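Local coordinates for protein tumor necrosis factor ligand superfamily member 9 (Mus musculus, PDB 6MKB) that acts as a cytokine that binds the receptor TNFRSF9 (4-1BB) and induces proliferation of activated peripheral blood T-cells, seen here as its extracellular TNF homology domain, at residues R136-L139 with A145-D148; L26-Q31 with T157-F162; K49-V54 with Q88-V93. One frame throughout, in Å; residues are numbered along the deposited sequence.

In the fold
All three contacts lie in the TNF homology domain, an all-beta fold, and strand 129-140 ties them together. Interaction 1 is at the end of that strand where Ala137 and Tyr138 meet the glycan attached to Asn23, with its centre about 17 Å from the centre of the chain. Interaction 2 is in the core, about 7 Å from that centre, and interaction 3 bridges over strand 129-140 from one flank to the other. Interactions 2 and 3 have centres about 13 Å apart and touch through Phe159 against Leu52 and Leu161 against Val54. Interactions 1 and 3 meet where Arg136 packs on Gln88. The sodium ion is nearest interaction 2, about 5 Å from the side chain of Thr157.

Interaction 1 of 3, residues R136-L139 with A145-D148; sequences RAYL and AYRD. With NAG (2-acetamido-2-deoxy-beta-D-glucopyranose), chain F; NAG (2-acetamido-2-deoxy-beta-D-glucopyranose), chain C.
Tyr146 reaches from the short 3-10 turn at 145-147 across strand residues 137-139. Its CG stands anti to the carbonyl carbon (chi1 -65°), which sends the ring from the turn over the strand backbone. Beyond CB and CG, CD1 packs on the methyl CD1 of Leu139 at 3.8 Å. CE1 comes next, 3.5 Å from Ala137 O, which sits at the ring edge near its plane; on the other flank CE2 approaches Leu139 O. At the tip, OH accepts a nearly straight hydrogen bond from Leu139 N, 3.1 Å long with an angle of 166° at the hydrogen. One face of the ring takes Leu139 CB as a CH-pi contact, with CB 4.1 Å from the centroid. The acetyl methyl C8 of the first N-acetylglucosamine of the glycan lies over the opposite face. Ala145 backs this packing, its CB touching Leu139 CB at 3.9 Å.

The same sugar donates from N2 to Ala137 O over 3.1 Å, while Ala137 N is bonded to Asn23 OD1. Tyr138, pointing away from the turn, lays one ring face against the second N-acetylglucosamine. The Tyr146 ring thus lies between Leu139 CB and the sugar methyl C8, consistent with the first two sugars being held against this part of the surface by hydrogen bonding and apolar packing.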
loop_
_atom_site.group_PDB
_atom_site.type_symbol
_atom_site.label_atom_id
_atom_site.label_comp_id
_atom_site.label_asym_id
_atom_site.label_seq_id
_atom_site.Cartn_x
_atom_site.Cartn_y
_atom_site.Cartn_z
ATOM N N ARG B 136 -10.086 -11.072 9.438
ATOM C CA ARG B 136 -9.878 -12.513 9.653
ATOM C C ARG B 136 -8.630 -12.723 10.505
ATOM O O ARG B 136 -7.650 -11.994 10.348
ATOM C CB ARG B 136 -9.749 -13.311 8.325
ATOM C CG ARG B 136 -11.022 -13.460 7.476
ATOM C CD ARG B 136 -12.242 -13.825 8.298
ATOM N NE ARG B 136 -13.226 -12.743 8.193
ATOM C CZ ARG B 136 -14.429 -12.874 7.656
ATOM N NH1 ARG B 136 -14.854 -14.062 7.245
ATOM N NH2 ARG B 136 -15.253 -11.835 7.602
ATOM N N ALA B 137 -8.661 -13.702 11.421
ATOM C CA ALA B 137 -7.511 -13.987 12.274
ATOM C C ALA B 137 -7.565 -15.393 12.881
ATOM O O ALA B 137 -8.617 -15.854 13.315
ATOM C CB ALA B 137 -7.400 -12.944 13.391
ATOM N N TYR B 138 -6.420 -16.065 12.886
ATOM C CA TYR B 138 -6.179 -17.323 13.557
ATOM C C TYR B 138 -4.968 -17.097 14.455
ATOM O O TYR B 138 -3.858 -16.938 13.949
ATOM C CB TYR B 138 -5.974 -18.499 12.590
ATOM C CG TYR B 138 -5.544 -19.769 13.302
ATOM C CD1 TYR B 138 -6.303 -20.304 14.343
ATOM C CD2 TYR B 138 -4.357 -20.415 12.961
ATOM C CE1 TYR B 138 -5.893 -21.446 15.028
ATOM C CE2 TYR B 138 -3.955 -21.580 13.616
ATOM C CZ TYR B 138 -4.733 -22.098 14.644
ATOM O OH TYR B 138 -4.354 -23.248 15.301
ATOM N N LEU B 139 -5.201 -16.984 15.774
ATOM C CA LEU B 139 -4.145 -16.726 16.748
ATOM C C LEU B 139 -4.118 -17.812 17.795
ATOM O O LEU B 139 -5.177 -18.240 18.266
ATOM C CB LEU B 139 -4.303 -15.328 17.402
ATOM C CG LEU B 139 -4.211 -14.117 16.448
ATOM C CD1 LEU B 139 -4.774 -12.851 17.092
ATOM C CD2 LEU B 139 -2.794 -13.926 15.897
ATOM N N ALA B 145 -5.426 -15.304 23.162
ATOM C CA ALA B 145 -4.524 -14.810 22.121
ATOM C C ALA B 145 -5.102 -13.648 21.274
ATOM O O ALA B 145 -4.340 -12.779 20.831
ATOM C CB ALA B 145 -4.134 -15.959 21.218
ATOM N N TYR B 146 -6.431 -13.626 21.065
ATOM C CA TYR B 146 -7.127 -12.604 20.264
ATOM C C TYR B 146 -7.210 -11.265 20.998
ATOM O O TYR B 146 -7.486 -10.255 20.371
ATOM C CB TYR B 146 -8.533 -13.097 19.869
ATOM C CG TYR B 146 -8.489 -14.292 18.940
ATOM C CD1 TYR B 146 -8.273 -14.129 17.574
ATOM C CD2 TYR B 146 -8.592 -15.593 19.437
ATOM C CE1 TYR B 146 -8.179 -15.228 16.720
ATOM C CE2 TYR B 146 -8.489 -16.700 18.592
ATOM C CZ TYR B 146 -8.280 -16.510 17.233
ATOM O OH TYR B 146 -8.183 -17.582 16.381
ATOM N N ARG B 147 -6.981 -11.265 22.316
ATOM C CA ARG B 147 -6.993 -10.057 23.150
ATOM C C ARG B 147 -5.657 -9.303 23.077
ATOM O O ARG B 147 -5.590 -8.172 23.540
ATOM C CB ARG B 147 -7.289 -10.403 24.628
ATOM C CG ARG B 147 -8.616 -11.143 24.881
ATOM C CD ARG B 147 -9.736 -10.238 25.329
ATOM N NE ARG B 147 -10.842 -11.005 25.910
ATOM C CZ ARG B 147 -10.974 -11.293 27.201
ATOM N NH1 ARG B 147 -10.037 -10.934 28.071
ATOM N NH2 ARG B 147 -12.018 -11.994 27.624
ATOM N N ASP B 148 -4.615 -9.918 22.492
ATOM C CA ASP B 148 -3.269 -9.384 22.411
ATOM C C ASP B 148 -3.081 -8.356 21.279
ATOM O O ASP B 148 -2.050 -7.698 21.233
ATOM C CB ASP B 148 -2.247 -10.542 22.314
ATOM C CG ASP B 148 -2.024 -11.272 23.648
ATOM O OD1 ASP B 148 -2.842 -11.058 24.605
ATOM O OD2 ASP B 148 -1.029 -12.038 23.750
HETATM C C1 NAG F . -11.420 -17.161 11.960
HETATM C C2 NAG F . -11.397 -18.066 13.190
HETATM C C3 NAG F . -10.192 -19.003 13.100
HETATM C C4 NAG F . -10.086 -19.731 11.756
HETATM C C5 NAG F . -10.234 -18.754 10.593
HETATM C C6 NAG F . -10.319 -19.456 9.243
HETATM C C7 NAG F . -11.978 -17.136 15.417
HETATM C C8 NAG F . -11.758 -15.897 16.224
HETATM N N2 NAG F . -11.196 -17.230 14.351
HETATM O O3 NAG F . -10.225 -19.938 14.191
HETATM O O4 NAG F . -8.823 -20.394 11.662
HETATM O O5 NAG F . -11.409 -17.946 10.759
HETATM O O6 NAG F . -10.024 -18.469 8.251
HETATM O O7 NAG F . -12.798 -17.966 15.761
HETATM C C1 NAG C . -8.798 -21.811 11.783
HETATM C C2 NAG C . -7.494 -22.298 11.144
HETATM C C3 NAG C . -7.229 -23.779 11.456
HETATM C C4 NAG C . -7.344 -24.093 12.950
HETATM C C5 NAG C . -8.676 -23.567 13.510
HETATM C C6 NAG C . -8.743 -23.680 15.032
HETATM C C7 NAG C . -6.582 -21.358 9.055
HETATM C C8 NAG C . -6.871 -21.145 7.597
HETATM N N2 NAG C . -7.520 -22.037 9.715
HETATM O O3 NAG C . -5.922 -24.150 11.003
HETATM O O4 NAG C . -7.216 -25.512 13.146
HETATM O O5 NAG C . -8.864 -22.189 13.168
HETATM O O6 NAG C . -9.820 -22.879 15.518
HETATM O O7 NAG C . -5.550 -20.944 9.568
#

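Interaction 2 of 3, residues L26-Q31 with T157-F162; sequences LNWHSQ and TSFGLF. With SO4 (sulfate ion), chain K; SO4 (sulfate ion), chain M.
Trp28 presents one face of its indole to Phe159, and the two rings form an edge-to-face pair. The six-membered ring of Trp28 and the phenyl ring have centroids 5.4 Å apart, and their planes are inclined at 58°. Phe159 uses two parts of its side chain on this face. Its CB makes a CH-pi contact 3.8 Å from the centroid of the six-membered ring. Its CD2 is lowered onto the middle of the indole, 4.0 Å from Trp28 CE2. The phenyl group is swung there by a first torsion of 150°, with CG roughly anti to the backbone N. Around the far end of the indole, Thr157 CG2 touches Trp28 CH2 at 4.1 Å, and Thr157 O approaches CZ3 obliquely. The hydroxyl of Thr157 serves a different neighbour, the backbone N of Lys67.

His29, next along the strand, is turned to two sulfate ions, probably from the crystallisation liquor, with His29 ND1 donating to O4 of one over 2.8 Å and NE2 only weakly to the other.

Strand 10-15 pairs with both strands that carry this contact, and its Leu13 packs on Trp28. Val133 of strand 129-140 touches Trp28 and Phe159 alike, while Leu64 of strand 58-70 meets Phe159. Together these side chains form part of the buried apolar interior of the TNF homology domain's beta-sandwich. Farther along strand 149-166, Phe162 stacks on Phe162 of the second subunit.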
loop_
_atom_site.group_PDB
_atom_site.type_symbol
_atom_site.label_atom_id
_atom_site.label_comp_id
_atom_site.label_asym_id
_atom_site.label_seq_id
_atom_site.Cartn_x
_atom_site.Cartn_y
_atom_site.Cartn_z
ATOM N N LEU B 26 -15.769 -5.309 9.163
ATOM C CA LEU B 26 -15.395 -4.081 9.827
ATOM C C LEU B 26 -16.383 -2.940 9.559
ATOM O O LEU B 26 -16.946 -2.815 8.452
ATOM C CB LEU B 26 -13.985 -3.642 9.414
ATOM C CG LEU B 26 -12.820 -4.445 9.968
ATOM C CD1 LEU B 26 -11.538 -3.926 9.420
ATOM C CD2 LEU B 26 -12.776 -4.425 11.500
ATOM N N ASN B 27 -16.576 -2.118 10.605
ATOM C CA ASN B 27 -17.355 -0.896 10.587
ATOM C C ASN B 27 -16.394 0.242 10.262
ATOM O O ASN B 27 -15.225 0.192 10.648
ATOM C CB ASN B 27 -18.049 -0.684 11.930
ATOM C CG ASN B 27 -19.398 -1.349 11.994
ATOM O OD1 ASN B 27 -20.316 -1.038 11.219
ATOM N ND2 ASN B 27 -19.552 -2.284 12.920
ATOM N N TRP B 28 -16.860 1.245 9.542
ATOM C CA TRP B 28 -16.021 2.357 9.132
ATOM C C TRP B 28 -16.635 3.703 9.513
ATOM O O TRP B 28 -17.862 3.862 9.502
ATOM C CB TRP B 28 -15.778 2.305 7.595
ATOM C CG TRP B 28 -15.143 1.025 7.162
ATOM C CD1 TRP B 28 -15.782 -0.138 6.835
ATOM C CD2 TRP B 28 -13.737 0.715 7.192
ATOM N NE1 TRP B 28 -14.863 -1.152 6.660
ATOM C CE2 TRP B 28 -13.601 -0.654 6.869
ATOM C CE3 TRP B 28 -12.575 1.488 7.362
ATOM C CZ2 TRP B 28 -12.354 -1.270 6.751
ATOM C CZ3 TRP B 28 -11.345 0.870 7.271
ATOM C CH2 TRP B 28 -11.243 -0.503 7.015
ATOM N N HIS B 29 -15.761 4.666 9.865
ATOM C CA HIS B 29 -16.113 6.074 10.008
ATOM C C HIS B 29 -16.107 6.599 8.564
ATOM O O HIS B 29 -15.090 6.404 7.873
ATOM C CB HIS B 29 -15.090 6.857 10.873
ATOM C CG HIS B 29 -14.946 6.424 12.299
ATOM N ND1 HIS B 29 -15.949 6.668 13.235
ATOM C CD2 HIS B 29 -13.873 5.903 12.937
ATOM C CE1 HIS B 29 -15.473 6.235 14.387
ATOM N NE2 HIS B 29 -14.228 5.769 14.258
ATOM N N SER B 30 -17.215 7.205 8.086
ATOM C CA SER B 30 -17.294 7.776 6.720
ATOM C C SER B 30 -17.112 9.339 6.734
ATOM O O SER B 30 -17.053 9.958 5.667
ATOM C CB SER B 30 -18.612 7.391 6.045
ATOM O OG SER B 30 -19.743 7.823 6.786
ATOM N N GLN B 31 -17.018 9.947 7.948
ATOM C CA GLN B 31 -16.820 11.387 8.200
ATOM C C GLN B 31 -16.023 11.603 9.498
ATOM O O GLN B 31 -16.128 10.783 10.415
ATOM C CB GLN B 31 -18.156 12.146 8.255
ATOM C CG GLN B 31 -19.212 11.528 9.181
ATOM C CD GLN B 31 -20.474 12.352 9.255
ATOM O OE1 GLN B 31 -20.958 12.897 8.256
ATOM N NE2 GLN B 31 -21.044 12.449 10.443
ATOM N N THR B 157 -6.649 1.814 10.986
ATOM C CA THR B 157 -6.750 0.987 9.799
ATOM C C THR B 157 -7.643 1.766 8.795
ATOM O O THR B 157 -8.595 2.448 9.190
ATOM C CB THR B 157 -7.306 -0.384 10.244
ATOM O OG1 THR B 157 -6.299 -1.058 11.011
ATOM C CG2 THR B 157 -7.818 -1.266 9.081
ATOM N N SER B 158 -7.283 1.716 7.524
ATOM C CA SER B 158 -8.013 2.441 6.500
ATOM C C SER B 158 -8.318 1.564 5.287
ATOM O O SER B 158 -7.686 0.532 5.037
ATOM C CB SER B 158 -7.237 3.678 6.064
ATOM O OG SER B 158 -5.984 3.313 5.495
ATOM N N PHE B 159 -9.341 1.978 4.563
ATOM C CA PHE B 159 -9.786 1.353 3.344
ATOM C C PHE B 159 -10.300 2.452 2.444
ATOM O O PHE B 159 -10.940 3.396 2.917
ATOM C CB PHE B 159 -10.840 0.284 3.656
ATOM C CG PHE B 159 -11.909 -0.025 2.637
ATOM C CD1 PHE B 159 -11.571 -0.531 1.381
ATOM C CD2 PHE B 159 -13.258 0.053 2.979
ATOM C CE1 PHE B 159 -12.569 -0.844 0.442
ATOM C CE2 PHE B 159 -14.253 -0.309 2.064
ATOM C CZ PHE B 159 -13.905 -0.744 0.798
ATOM N N GLY B 160 -9.973 2.344 1.166
ATOM C CA GLY B 160 -10.446 3.294 0.172
ATOM C C GLY B 160 -10.183 2.880 -1.258
ATOM O O GLY B 160 -9.774 1.748 -1.524
ATOM N N LEU B 161 -10.427 3.811 -2.179
ATOM C CA LEU B 161 -10.248 3.642 -3.623
ATOM C C LEU B 161 -10.283 4.973 -4.315
ATOM O O LEU B 161 -10.647 5.992 -3.712
ATOM C CB LEU B 161 -11.285 2.682 -4.297
ATOM C CG LEU B 161 -12.774 2.668 -3.844
ATOM C CD1 LEU B 161 -13.425 3.998 -3.955
ATOM C CD2 LEU B 161 -13.564 1.746 -4.688
ATOM N N PHE B 162 -9.868 4.963 -5.581
ATOM C CA PHE B 162 -9.920 6.106 -6.455
ATOM C C PHE B 162 -10.072 5.672 -7.900
ATOM O O PHE B 162 -9.491 4.677 -8.306
ATOM C CB PHE B 162 -8.737 7.055 -6.286
ATOM C CG PHE B 162 -7.329 6.553 -6.183
ATOM C CD1 PHE B 162 -6.561 6.362 -7.324
ATOM C CD2 PHE B 162 -6.694 6.462 -4.937
ATOM C CE1 PHE B 162 -5.192 6.027 -7.218
ATOM C CE2 PHE B 162 -5.333 6.125 -4.835
ATOM C CZ PHE B 162 -4.586 5.934 -5.971
HETATM S S SO4 K . -19.142 7.506 13.309
HETATM O O1 SO4 K . -19.380 6.609 12.155
HETATM O O2 SO4 K . -20.412 8.208 13.606
HETATM O O3 SO4 K . -18.717 6.754 14.515
HETATM O O4 SO4 K . -18.085 8.485 12.966
HETATM S S SO4 M . -15.311 3.542 17.818
HETATM O O1 SO4 M . -15.472 2.116 17.428
HETATM O O2 SO4 M . -16.623 4.222 17.624
HETATM O O3 SO4 M . -14.947 3.607 19.260
HETATM O O4 SO4 M . -14.245 4.183 17.003
#

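Interaction 3 of 3, residues K49-V54 with Q88-V93; sequences KKELVV and QAKPQV
The carboxylate of Glu51 is held by two basic residues, one at each oxygen. Across this contact OE2 receives a salt bridge and hydrogen bond from Lys90 NZ, 3.0 Å away, with the ammonium group meeting the oxygen nearly head-on along its C-O bond. The other oxygen, OE1, forms a salt bridge with Arg130 of strand 129-140. The carboxylate is divided between the two cations, which should restrain its rotation and favour the ionised form.

Both side chains are stretched out. Glu51 leaves the backbone with CG anti to the carbonyl carbon (chi1 -74°) and then runs extended. Lys90 does likewise and remains extended to its tip, crossing the glutamate at about a right angle. Its last methylenes lie against the same oxygen, CD and CE each 3.5 Å from Glu51 OE2, so the aliphatic part of the lysine runs past the carboxylate oxygen before NZ closes on it. The backbones stay well apart, with Glu51 CA and Gln88 CA 9.0 Å from each other, and the contact buries only 77 Å². Glu51 itself is buried, whereas Lys90 is exposed, consistent with the lysine covering the acid from the solvent side.

Lys50 and Glu51 form a G1 beta bulge, both facing Glu46 of strand 43-46. Strand 129-140 runs between the two segments and pairs with both: Leu52 bonds through the backbone with Leu131, and Gln88 with Ser132, on which the Glu51 side chain also rests. The salt bridge therefore spans one intervening strand of the antiparallel sheet.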
loop_
_atom_site.group_PDB
_atom_site.type_symbol
_atom_site.label_atom_id
_atom_site.label_comp_id
_atom_site.label_asym_id
_atom_site.label_seq_id
_atom_site.Cartn_x
_atom_site.Cartn_y
_atom_site.Cartn_z
ATOM N N LYS B 49 -25.028 -2.107 5.909
ATOM C CA LYS B 49 -24.373 -3.167 5.135
ATOM C C LYS B 49 -22.856 -3.168 5.326
ATOM O O LYS B 49 -22.206 -4.156 4.964
ATOM C CB LYS B 49 -24.712 -3.014 3.639
ATOM C CG LYS B 49 -26.209 -2.986 3.307
ATOM C CD LYS B 49 -26.888 -4.378 3.356
ATOM C CE LYS B 49 -28.209 -4.375 4.115
ATOM N NZ LYS B 49 -29.299 -3.630 3.413
ATOM N N LYS B 50 -22.301 -2.059 5.901
ATOM C CA LYS B 50 -20.872 -1.795 6.150
ATOM C C LYS B 50 -20.128 -1.806 4.791
ATOM O O LYS B 50 -18.952 -2.202 4.699
ATOM C CB LYS B 50 -20.257 -2.780 7.175
ATOM C CG LYS B 50 -21.067 -2.940 8.462
ATOM C CD LYS B 50 -20.557 -4.079 9.332
ATOM C CE LYS B 50 -21.654 -4.858 10.005
ATOM N NZ LYS B 50 -22.505 -4.013 10.893
ATOM N N GLU B 51 -20.834 -1.323 3.739
ATOM C CA GLU B 51 -20.330 -1.317 2.367
ATOM C C GLU B 51 -20.146 0.060 1.753
ATOM O O GLU B 51 -20.973 0.967 1.925
ATOM C CB GLU B 51 -21.277 -2.099 1.452
ATOM C CG GLU B 51 -21.201 -3.597 1.644
ATOM C CD GLU B 51 -22.306 -4.392 0.987
ATOM O OE1 GLU B 51 -23.307 -3.787 0.543
ATOM O OE2 GLU B 51 -22.175 -5.631 0.929
ATOM N N LEU B 52 -19.065 0.168 0.994
ATOM C CA LEU B 52 -18.716 1.302 0.174
ATOM C C LEU B 52 -19.341 1.024 -1.182
ATOM O O LEU B 52 -19.097 -0.041 -1.758
ATOM C CB LEU B 52 -17.185 1.434 0.111
ATOM C CG LEU B 52 -16.568 2.609 -0.672
ATOM C CD1 LEU B 52 -17.067 3.917 -0.185
ATOM C CD2 LEU B 52 -15.037 2.620 -0.470
ATOM N N VAL B 53 -20.239 1.915 -1.624
ATOM C CA VAL B 53 -21.000 1.806 -2.872
ATOM C C VAL B 53 -20.369 2.719 -3.943
ATOM O O VAL B 53 -20.307 3.933 -3.775
ATOM C CB VAL B 53 -22.529 2.112 -2.669
ATOM C CG1 VAL B 53 -23.333 1.746 -3.919
ATOM C CG2 VAL B 53 -23.082 1.366 -1.457
ATOM N N VAL B 54 -19.907 2.108 -5.028
ATOM C CA VAL B 54 -19.268 2.746 -6.180
ATOM C C VAL B 54 -20.353 3.084 -7.215
ATOM O O VAL B 54 -21.078 2.199 -7.665
ATOM C CB VAL B 54 -18.165 1.811 -6.742
ATOM C CG1 VAL B 54 -17.744 2.190 -8.156
ATOM C CG2 VAL B 54 -16.966 1.765 -5.810
ATOM N N GLN B 88 -14.189 -7.758 0.369
ATOM C CA GLN B 88 -15.410 -8.470 -0.015
ATOM C C GLN B 88 -16.172 -7.646 -1.057
ATOM O O GLN B 88 -16.740 -6.612 -0.727
ATOM C CB GLN B 88 -16.267 -8.750 1.230
ATOM C CG GLN B 88 -15.538 -9.567 2.322
ATOM C CD GLN B 88 -16.181 -9.492 3.695
ATOM O OE1 GLN B 88 -17.031 -8.630 3.999
ATOM N NE2 GLN B 88 -15.782 -10.406 4.562
ATOM N N ALA B 89 -16.134 -8.074 -2.327
ATOM C CA ALA B 89 -16.758 -7.376 -3.455
ATOM C C ALA B 89 -18.053 -8.047 -3.920
ATOM O O ALA B 89 -18.112 -9.274 -4.056
ATOM C CB ALA B 89 -15.781 -7.287 -4.617
ATOM N N LYS B 90 -19.095 -7.215 -4.151
ATOM C CA LYS B 90 -20.421 -7.580 -4.662
ATOM C C LYS B 90 -20.721 -6.745 -5.922
ATOM O O LYS B 90 -20.989 -5.557 -5.794
ATOM C CB LYS B 90 -21.502 -7.353 -3.596
ATOM C CG LYS B 90 -21.648 -8.474 -2.583
ATOM C CD LYS B 90 -22.667 -8.111 -1.504
ATOM C CE LYS B 90 -22.393 -8.872 -0.239
ATOM N NZ LYS B 90 -23.239 -8.385 0.884
ATOM N N PRO B 91 -20.647 -7.299 -7.147
ATOM C CA PRO B 91 -20.317 -8.692 -7.506
ATOM C C PRO B 91 -18.804 -8.958 -7.394
ATOM O O PRO B 91 -18.012 -8.039 -7.243
ATOM C CB PRO B 91 -20.795 -8.783 -8.960
ATOM C CG PRO B 91 -20.526 -7.416 -9.501
ATOM C CD PRO B 91 -20.896 -6.486 -8.359
ATOM N N GLN B 92 -18.421 -10.210 -7.491
ATOM C CA GLN B 92 -17.052 -10.666 -7.490
ATOM C C GLN B 92 -16.334 -10.096 -8.711
ATOM O O GLN B 92 -16.915 -10.049 -9.801
ATOM C CB GLN B 92 -17.119 -12.197 -7.562
ATOM C CG GLN B 92 -15.818 -12.928 -7.417
ATOM C CD GLN B 92 -16.020 -14.125 -6.545
ATOM O OE1 GLN B 92 -15.934 -15.254 -7.014
ATOM N NE2 GLN B 92 -16.308 -13.906 -5.263
ATOM N N VAL B 93 -15.088 -9.669 -8.556
ATOM C CA VAL B 93 -14.352 -9.188 -9.729
ATOM C C VAL B 93 -13.657 -10.419 -10.348
ATOM O O VAL B 93 -13.476 -11.409 -9.643
ATOM C CB VAL B 93 -13.395 -7.995 -9.435
ATOM C CG1 VAL B 93 -14.099 -6.896 -8.627
ATOM C CG2 VAL B 93 -12.125 -8.454 -8.734
#